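PDB 4MBO: serine-rich Repeat Adhesion Glycoprotein (Srr1) from Streptococcus agalactiae, which binds fibrinogen as a surface adhesin of the bacterium, a step that probably contributes to its attachment to host tissue. Local coordinates for residues Ile22-Asn27 with Leu43-Ala48; Ser65-Thr70 with Gln139-Thr144. All blocks are in the same frame, centred on the assembly; numbering follows the deposited sequence. Where two conformers were deposited one is given.

Interaction 1 of 2, residues Ile22-Asn27 with Leu43-Ala48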
ATOM      1  N   ILE A  22      10.400 -18.412 -15.597  1.00 16.83           N
ATOM      2  CA  ILE A  22       9.773 -17.467 -14.679  1.00 15.55           C
ATOM      3  C   ILE A  22      10.685 -17.356 -13.468  1.00 15.46           C
ATOM      4  O   ILE A  22      11.286 -18.345 -13.037  1.00 16.85           O
ATOM      5  CB  ILE A  22       8.322 -17.897 -14.303  1.00 15.26           C
ATOM      6  CG1 ILE A  22       7.658 -16.781 -13.489  1.00 15.81           C
ATOM      7  CG2 ILE A  22       8.296 -19.230 -13.547  1.00 17.25           C
ATOM      8  CD1 ILE A  22       6.161 -16.933 -13.385  1.00 15.81           C
ATOM      9  N   ALA A  23      10.789 -16.153 -12.913  1.00 15.33           N
ATOM     10  CA  ALA A  23      11.641 -15.908 -11.780  1.00 14.59           C
ATOM     11  C   ALA A  23      11.168 -14.732 -10.964  1.00 14.33           C
ATOM     12  O   ALA A  23      10.491 -13.816 -11.479  1.00 15.50           O
ATOM     13  CB  ALA A  23      13.062 -15.652 -12.225  1.00 16.86           C
ATOM     14  N   LEU A  24      11.453 -14.833  -9.653  1.00 15.67           N
ATOM     15  CA  LEU A  24      11.225 -13.750  -8.684  1.00 15.99           C
ATOM     16  C   LEU A  24      12.600 -13.346  -8.160  1.00 17.01           C
ATOM     17  O   LEU A  24      13.400 -14.189  -7.721  1.00 17.67           O
ATOM     18  CB  LEU A  24      10.290 -14.186  -7.545  1.00 16.03           C
ATOM     19  CG  LEU A  24       8.835 -14.320  -7.939  1.00 15.73           C
ATOM     20  CD1 LEU A  24       8.088 -15.123  -6.894  1.00 16.83           C
ATOM     21  CD2 LEU A  24       8.167 -12.968  -8.163  1.00 17.91           C
ATOM     22  N   LYS A  25      12.887 -12.046  -8.222  0.50 18.01           N
ATOM     23  CA  LYS A  25      14.188 -11.531  -7.819  0.50 19.50           C
ATOM     24  C   LYS A  25      14.093 -10.348  -6.855  0.50 19.47           C
ATOM     25  O   LYS A  25      13.123  -9.575  -6.891  0.50 18.59           O
ATOM     26  CB  LYS A  25      14.982 -11.161  -9.075  0.50 21.50           C
ATOM     27  CG  LYS A  25      15.322 -12.379  -9.944  0.50 23.46           C
ATOM     28  CD  LYS A  25      15.777 -12.029 -11.360  0.50 25.39           C
ATOM     29  CE  LYS A  25      15.771 -13.295 -12.216  0.50 25.79           C
ATOM     30  NZ  LYS A  25      15.651 -13.071 -13.686  0.50 24.88           N
ATOM     31  N   ASP A  26      15.116 -10.218  -6.011  1.00 20.41           N
ATOM     32  CA  ASP A  26      15.160  -9.177  -4.977  1.00 22.01           C
ATOM     33  C   ASP A  26      16.465  -8.365  -4.990  1.00 23.64           C
ATOM     34  O   ASP A  26      16.859  -7.814  -3.983  1.00 22.58           O
ATOM     35  CB  ASP A  26      14.932  -9.801  -3.590  1.00 22.87           C
ATOM     36  CG  ASP A  26      16.097 -10.644  -3.060  1.00 24.93           C
ATOM     37  OD1 ASP A  26      17.116 -10.869  -3.753  1.00 24.77           O
ATOM     38  OD2 ASP A  26      15.975 -11.120  -1.888  1.00 24.78           O
ATOM     39  N   ASN A  27      17.094  -8.309  -6.146  0.50 25.89           N
ATOM     40  CA  ASN A  27      18.358  -7.603  -6.287  0.50 29.84           C
ATOM     41  C   ASN A  27      18.257  -6.119  -5.929  0.50 30.12           C
ATOM     42  O   ASN A  27      19.217  -5.539  -5.394  0.50 31.12           O
ATOM     43  CB  ASN A  27      18.857  -7.764  -7.725  0.50 32.62           C
ATOM     44  CG  ASN A  27      19.061  -9.219  -8.106  0.50 34.48           C
ATOM     45  OD1 ASN A  27      19.094 -10.101  -7.244  0.50 38.38           O
ATOM     46  ND2 ASN A  27      19.196  -9.479  -9.396  0.50 35.90           N
ATOM     47  N   LEU A  43       9.599  -6.421  -5.060  1.00 17.15           N
ATOM     48  CA  LEU A  43      10.263  -7.540  -5.730  1.00 16.56           C
ATOM     49  C   LEU A  43      10.091  -7.357  -7.219  1.00 15.80           C
ATOM     50  O   LEU A  43       9.383  -6.452  -7.671  1.00 16.57           O
ATOM     51  CB  LEU A  43       9.650  -8.857  -5.293  1.00 16.92           C
ATOM     52  CG  LEU A  43       9.787  -9.155  -3.795  1.00 18.41           C
ATOM     53  CD1 LEU A  43       8.967 -10.382  -3.404  1.00 19.30           C
ATOM     54  CD2 LEU A  43      11.246  -9.296  -3.378  1.00 20.32           C
ATOM     55  N   VAL A  44      10.767  -8.196  -8.007  1.00 16.70           N
ATOM     56  CA  VAL A  44      10.654  -8.118  -9.447  1.00 17.18           C
ATOM     57  C   VAL A  44      10.292  -9.504 -10.001  1.00 16.16           C
ATOM     58  O   VAL A  44      10.906 -10.517  -9.647  1.00 17.67           O
ATOM     59  CB  VAL A  44      11.975  -7.614 -10.095  1.00 19.33           C
ATOM     60  CG1 VAL A  44      11.821  -7.628 -11.610  1.00 20.55           C
ATOM     61  CG2 VAL A  44      12.267  -6.170  -9.638  1.00 21.72           C
ATOM     62  N   LEU A  45       9.276  -9.524 -10.834  1.00 15.04           N
ATOM     63  CA  LEU A  45       8.845 -10.723 -11.538  1.00 14.93           C
ATOM     64  C   LEU A  45       9.266 -10.655 -12.995  1.00 16.10           C
ATOM     65  O   LEU A  45       9.051  -9.645 -13.673  1.00 16.90           O
ATOM     66  CB  LEU A  45       7.324 -10.810 -11.493  1.00 16.19           C
ATOM     67  CG  LEU A  45       6.658 -11.899 -12.358  1.00 16.42           C
ATOM     68  CD1 LEU A  45       7.083 -13.284 -11.889  1.00 17.10           C
ATOM     69  CD2 LEU A  45       5.145 -11.753 -12.314  1.00 18.90           C
ATOM     70  N   ASN A  46       9.843 -11.744 -13.489  1.00 16.16           N
ATOM     71  CA  ASN A  46      10.069 -11.800 -14.910  1.00 17.67           C
ATOM     72  C   ASN A  46       9.688 -13.165 -15.461  1.00 16.27           C
ATOM     73  O   ASN A  46       9.764 -14.188 -14.761  1.00 16.54           O
ATOM     74  CB  ASN A  46      11.483 -11.455 -15.292  1.00 22.68           C
ATOM     75  CG  ASN A  46      12.443 -12.540 -14.986  1.00 25.32           C
ATOM     76  OD1 ASN A  46      12.893 -12.673 -13.868  1.00 31.23           O
ATOM     77  ND2 ASN A  46      12.819 -13.314 -16.017  1.00 31.26           N
ATOM     78  N   PHE A  47       9.229 -13.174 -16.704  1.00 15.76           N
ATOM     79  CA  PHE A  47       8.888 -14.417 -17.375  1.00 15.37           C
ATOM     80  C   PHE A  47       9.078 -14.255 -18.867  1.00 16.75           C
ATOM     81  O   PHE A  47       9.120 -13.139 -19.389  1.00 16.59           O
ATOM     82  CB  PHE A  47       7.456 -14.890 -17.023  1.00 15.89           C
ATOM     83  CG  PHE A  47       6.367 -13.927 -17.368  1.00 15.97           C
ATOM     84  CD1 PHE A  47       5.774 -13.952 -18.622  1.00 18.10           C
ATOM     85  CD2 PHE A  47       5.910 -13.024 -16.418  1.00 18.96           C
ATOM     86  CE1 PHE A  47       4.755 -13.054 -18.934  1.00 20.19           C
ATOM     87  CE2 PHE A  47       4.893 -12.140 -16.728  1.00 19.24           C
ATOM     88  CZ  PHE A  47       4.334 -12.156 -17.978  1.00 19.35           C
ATOM     89  N   ALA A  48       9.184 -15.388 -19.559  1.00 15.66           N
ATOM     90  CA  ALA A  48       9.353 -15.372 -20.993  1.00 15.91           C
ATOM     91  C   ALA A  48       8.941 -16.728 -21.534  1.00 15.41           C
ATOM     92  O   ALA A  48       8.957 -17.736 -20.806  1.00 15.47           O
ATOM     93  CB  ALA A  48      10.803 -15.092 -21.344  1.00 17.23           C
TER
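I22-K25 and L43-A48 pair as antiparallel strands, 4.7 Å apart at closest approach and 164° between their directions, at one margin of a four-stranded sheet in the Ig-like domain of the adhesin. A23 with N46 and K25 with V44 are hydrogen-bonded pairs; I22 with F47 and L24 with L45 are the non-hydrogen-bonded ones. The A23 oxygen takes the amide of N46 at 3.0 Å and also meets L45 CD1. One face of the pair is apolar. There L45 CD1 lies between the two neighbours from the other strand, 3.9 Å from both I22 CG1 and L24 CD2, each side chain crossing it obliquely. I22 CG1 also packs on F47 CB at 4.0 Å. F47 CG sits between its own backbone N and carbonyl carbon (chi1 59°), and its ring leads away from I22 toward F60 and V62 of strand 59-64, inside the sandwich. The other face is mixed, carrying A23 and V44 beside K25 and N46. The methyl of A23 rests against N46 OD1, and K25, in one of its two conformers, runs diagonally over to the same oxygen. There K25 NZ reaches N46 OD1 at 2.8 Å from above the amide's carbonyl plane, 40° out of it.

Interaction 2 of 2, residues Ser65-Thr70 with Gln139-Thr144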
ATOM      1  N   SER A  65       0.950 -16.045  -5.817  1.00 13.15           N
ATOM      2  CA  SER A  65       0.475 -16.460  -4.522  1.00 12.73           C
ATOM      3  C   SER A  65      -0.435 -15.389  -3.933  1.00 13.44           C
ATOM      4  O   SER A  65      -0.412 -14.235  -4.380  1.00 13.47           O
ATOM      5  CB  SER A  65       1.674 -16.782  -3.614  1.00 12.85           C
ATOM      6  OG  SER A  65       2.653 -15.733  -3.556  1.00 14.31           O
ATOM      7  N   ASP A  66      -1.270 -15.775  -2.976  1.00 14.75           N
ATOM      8  CA  ASP A  66      -2.232 -14.869  -2.382  1.00 17.23           C
ATOM      9  C   ASP A  66      -1.629 -13.673  -1.702  1.00 17.76           C
ATOM     10  O   ASP A  66      -2.338 -12.712  -1.419  1.00 21.23           O
ATOM     11  CB  ASP A  66      -3.046 -15.578  -1.292  1.00 20.44           C
ATOM     12  CG  ASP A  66      -4.070 -16.501  -1.815  1.00 25.66           C
ATOM     13  OD1 ASP A  66      -4.157 -16.761  -3.015  1.00 25.28           O
ATOM     14  OD2 ASP A  66      -4.842 -16.997  -0.939  1.00 33.57           O
ATOM     15  N   ASN A  67      -0.345 -13.729  -1.385  1.00 14.01           N
ATOM     16  CA  ASN A  67       0.272 -12.636  -0.686  1.00 14.11           C
ATOM     17  C   ASN A  67       1.096 -11.737  -1.581  1.00 14.00           C
ATOM     18  O   ASN A  67       1.929 -11.001  -1.077  1.00 15.12           O
ATOM     19  CB  ASN A  67       1.157 -13.167   0.437  1.00 14.07           C
ATOM     20  CG  ASN A  67       2.245 -14.103  -0.068  1.00 14.16           C
ATOM     21  OD1 ASN A  67       2.413 -14.287  -1.277  1.00 14.56           O
ATOM     22  ND2 ASN A  67       3.009 -14.665   0.859  1.00 14.79           N
ATOM     23  N   LEU A  68       0.850 -11.777  -2.886  0.70 14.47           N
ATOM     24  CA  LEU A  68       1.631 -11.010  -3.846  0.70 15.18           C
ATOM     25  C   LEU A  68       0.703 -10.303  -4.826  0.70 15.32           C
ATOM     26  O   LEU A  68      -0.256 -10.924  -5.297  0.70 16.35           O
ATOM     27  CB  LEU A  68       2.543 -12.015  -4.566  0.70 17.05           C
ATOM     28  CG  LEU A  68       3.715 -11.548  -5.392  0.70 17.75           C
ATOM     29  CD1 LEU A  68       4.739 -10.855  -4.536  0.70 16.93           C
ATOM     30  CD2 LEU A  68       4.353 -12.741  -6.116  0.70 16.74           C
ATOM     31  N   ASP A  69       0.941  -9.005  -5.101  1.00 14.15           N
ATOM     32  CA  ASP A  69       0.120  -8.214  -6.027  1.00 14.06           C
ATOM     33  C   ASP A  69       1.024  -7.400  -6.956  1.00 14.21           C
ATOM     34  O   ASP A  69       2.234  -7.376  -6.783  1.00 14.85           O
ATOM     35  CB  ASP A  69      -0.930  -7.359  -5.304  1.00 15.35           C
ATOM     36  CG  ASP A  69      -0.355  -6.218  -4.512  1.00 17.62           C
ATOM     37  OD1 ASP A  69       0.466  -5.477  -5.072  1.00 17.57           O
ATOM     38  OD2 ASP A  69      -0.799  -6.014  -3.335  1.00 17.51           O
ATOM     39  N   THR A  70       0.426  -6.818  -7.990  1.00 14.75           N
ATOM     40  CA  THR A  70       1.113  -5.998  -8.973  1.00 14.45           C
ATOM     41  C   THR A  70       0.963  -4.500  -8.723  1.00 15.26           C
ATOM     42  O   THR A  70       1.303  -3.671  -9.580  1.00 15.86           O
ATOM     43  CB  THR A  70       0.503  -6.267 -10.370  1.00 15.13           C
ATOM     44  OG1 THR A  70      -0.911  -5.984 -10.312  1.00 16.67           O
ATOM     45  CG2 THR A  70       0.744  -7.704 -10.765  1.00 16.01           C
ATOM     46  N   GLN A 139       8.514 -14.685   4.696  1.00 17.71           N
ATOM     47  CA  GLN A 139       7.262 -15.061   4.052  1.00 17.51           C
ATOM     48  C   GLN A 139       7.623 -15.684   2.716  1.00 16.89           C
ATOM     49  O   GLN A 139       8.657 -15.368   2.160  1.00 17.26           O
ATOM     50  CB  GLN A 139       6.407 -13.814   3.813  1.00 17.34           C
ATOM     51  CG  GLN A 139       6.192 -12.962   5.061  1.00 19.06           C
ATOM     52  CD  GLN A 139       5.467 -13.735   6.135  1.00 19.90           C
ATOM     53  OE1 GLN A 139       4.269 -14.015   6.006  1.00 21.33           O
ATOM     54  NE2 GLN A 139       6.153 -14.018   7.235  1.00 21.34           N
ATOM     55  N   CYS A 140       6.757 -16.536   2.203  0.80 15.31           N
ATOM     56  CA  CYS A 140       6.986 -17.255   0.943  0.80 16.01           C
ATOM     57  C   CYS A 140       6.148 -16.627  -0.200  0.80 14.63           C
ATOM     58  O   CYS A 140       4.925 -16.481  -0.080  0.80 14.77           O
ATOM     59  CB  CYS A 140       6.602 -18.724   1.179  0.80 17.10           C
ATOM     60  SG  CYS A 140       6.224 -19.666  -0.306  0.80 19.88           S
ATOM     61  N   PHE A 141       6.818 -16.234  -1.274  1.00 13.76           N
ATOM     62  CA  PHE A 141       6.191 -15.605  -2.452  1.00 13.87           C
ATOM     63  C   PHE A 141       6.453 -16.474  -3.655  1.00 13.68           C
ATOM     64  O   PHE A 141       7.564 -16.875  -3.868  1.00 14.81           O
ATOM     65  CB  PHE A 141       6.716 -14.199  -2.682  1.00 14.30           C
ATOM     66  CG  PHE A 141       6.572 -13.315  -1.484  1.00 14.06           C
ATOM     67  CD1 PHE A 141       5.358 -12.713  -1.194  1.00 14.08           C
ATOM     68  CD2 PHE A 141       7.647 -13.091  -0.637  1.00 15.02           C
ATOM     69  CE1 PHE A 141       5.201 -11.938  -0.092  1.00 13.90           C
ATOM     70  CE2 PHE A 141       7.492 -12.291   0.487  1.00 15.78           C
ATOM     71  CZ  PHE A 141       6.274 -11.706   0.744  1.00 15.17           C
ATOM     72  N   THR A 142       5.414 -16.772  -4.417  1.00 13.17           N
ATOM     73  CA  THR A 142       5.542 -17.622  -5.611  1.00 12.94           C
ATOM     74  C   THR A 142       4.766 -17.085  -6.813  1.00 13.15           C
ATOM     75  O   THR A 142       3.831 -16.315  -6.695  1.00 12.73           O
ATOM     76  CB  THR A 142       5.104 -19.093  -5.357  1.00 13.55           C
ATOM     77  OG1 THR A 142       3.686 -19.202  -5.064  1.00 13.79           O
ATOM     78  CG2 THR A 142       5.917 -19.713  -4.201  1.00 14.31           C
ATOM     79  N   ALA A 143       5.171 -17.552  -7.985  1.00 12.95           N
ATOM     80  CA  ALA A 143       4.512 -17.240  -9.231  1.00 13.25           C
ATOM     81  C   ALA A 143       4.640 -18.449 -10.119  1.00 14.22           C
ATOM     82  O   ALA A 143       5.696 -19.066 -10.196  1.00 14.02           O
ATOM     83  CB  ALA A 143       5.125 -16.028  -9.890  1.00 13.71           C
ATOM     84  N   THR A 144       3.579 -18.736 -10.868  1.00 13.25           N
ATOM     85  CA  THR A 144       3.514 -19.888 -11.757  1.00 14.50           C
ATOM     86  C   THR A 144       3.079 -19.508 -13.161  1.00 14.89           C
ATOM     87  O   THR A 144       2.173 -18.717 -13.340  1.00 15.12           O
ATOM     88  CB  THR A 144       2.486 -20.907 -11.219  1.00 15.73           C
ATOM     89  OG1 THR A 144       2.937 -21.413  -9.949  1.00 16.95           O
ATOM     90  CG2 THR A 144       2.302 -22.085 -12.143  1.00 16.73           C
TER
HETATM   91  O   HOH W   1       2.783 -14.716   3.843  1.00 20.82           O
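Two of the three hydrogen bonds tying 65-70 to strand 139-145 use side chains, N67 ND2 and S65 OG. N67 ND2 donates to C140 O at 2.8 Å in a nearly straight bond (171°), the acceptor lying in the amide plane of N67 while the nitrogen stands above the carbonyl plane of C140. S65 OG accepts the amide of T142 at 3.1 Å and gives its own proton to N67 OD1 at 2.7 Å, fixing the amide group's rotation. The third bond runs from S65 N to T142 O at 3.0 Å. With CG between backbone N and carbonyl carbon (chi1 58°), the N67 amide crosses F141, its plane 36° from the ring, and OD1 comes within 3.3 Å of F141 CD1. N67 O lies in the ring plane at the edge of F141. A water joins N67 ND2 to Q139 OE1. In one of its two conformers, L68 packs CD1 on F141 CD1 at 3.9 Å. S65-L68 is a type I beta turn, closed by L68 N to S65 O, that leads from strand 59-64 into strand 68-69. It thereby bridges the two sheets; F141 also touches P126 of strand 116-126 and V156 of strand 148-157.

How the interactions relate
Interactions 1 and 2 lie 11 Å apart, centre to centre, in the same Ig-like domain, and the apolar face of interaction 1 lies against strand 139-145, which carries interaction 2. L24 CD1 comes to 3.5 Å from F141 O, and A143 CB lies 3.8 Å from I22 CD1 and 3.9 Å from L45 CD1. The 22-25/43-48 pair and strand 139-145 thus belong to facing sheets. Calcium ions lie about 10 Å from the V44 side chain and about 7 Å from that of S65, too far for either to be a ligand. The beta-mercaptoethanol bonded to C140 SG probably comes from crystallisation.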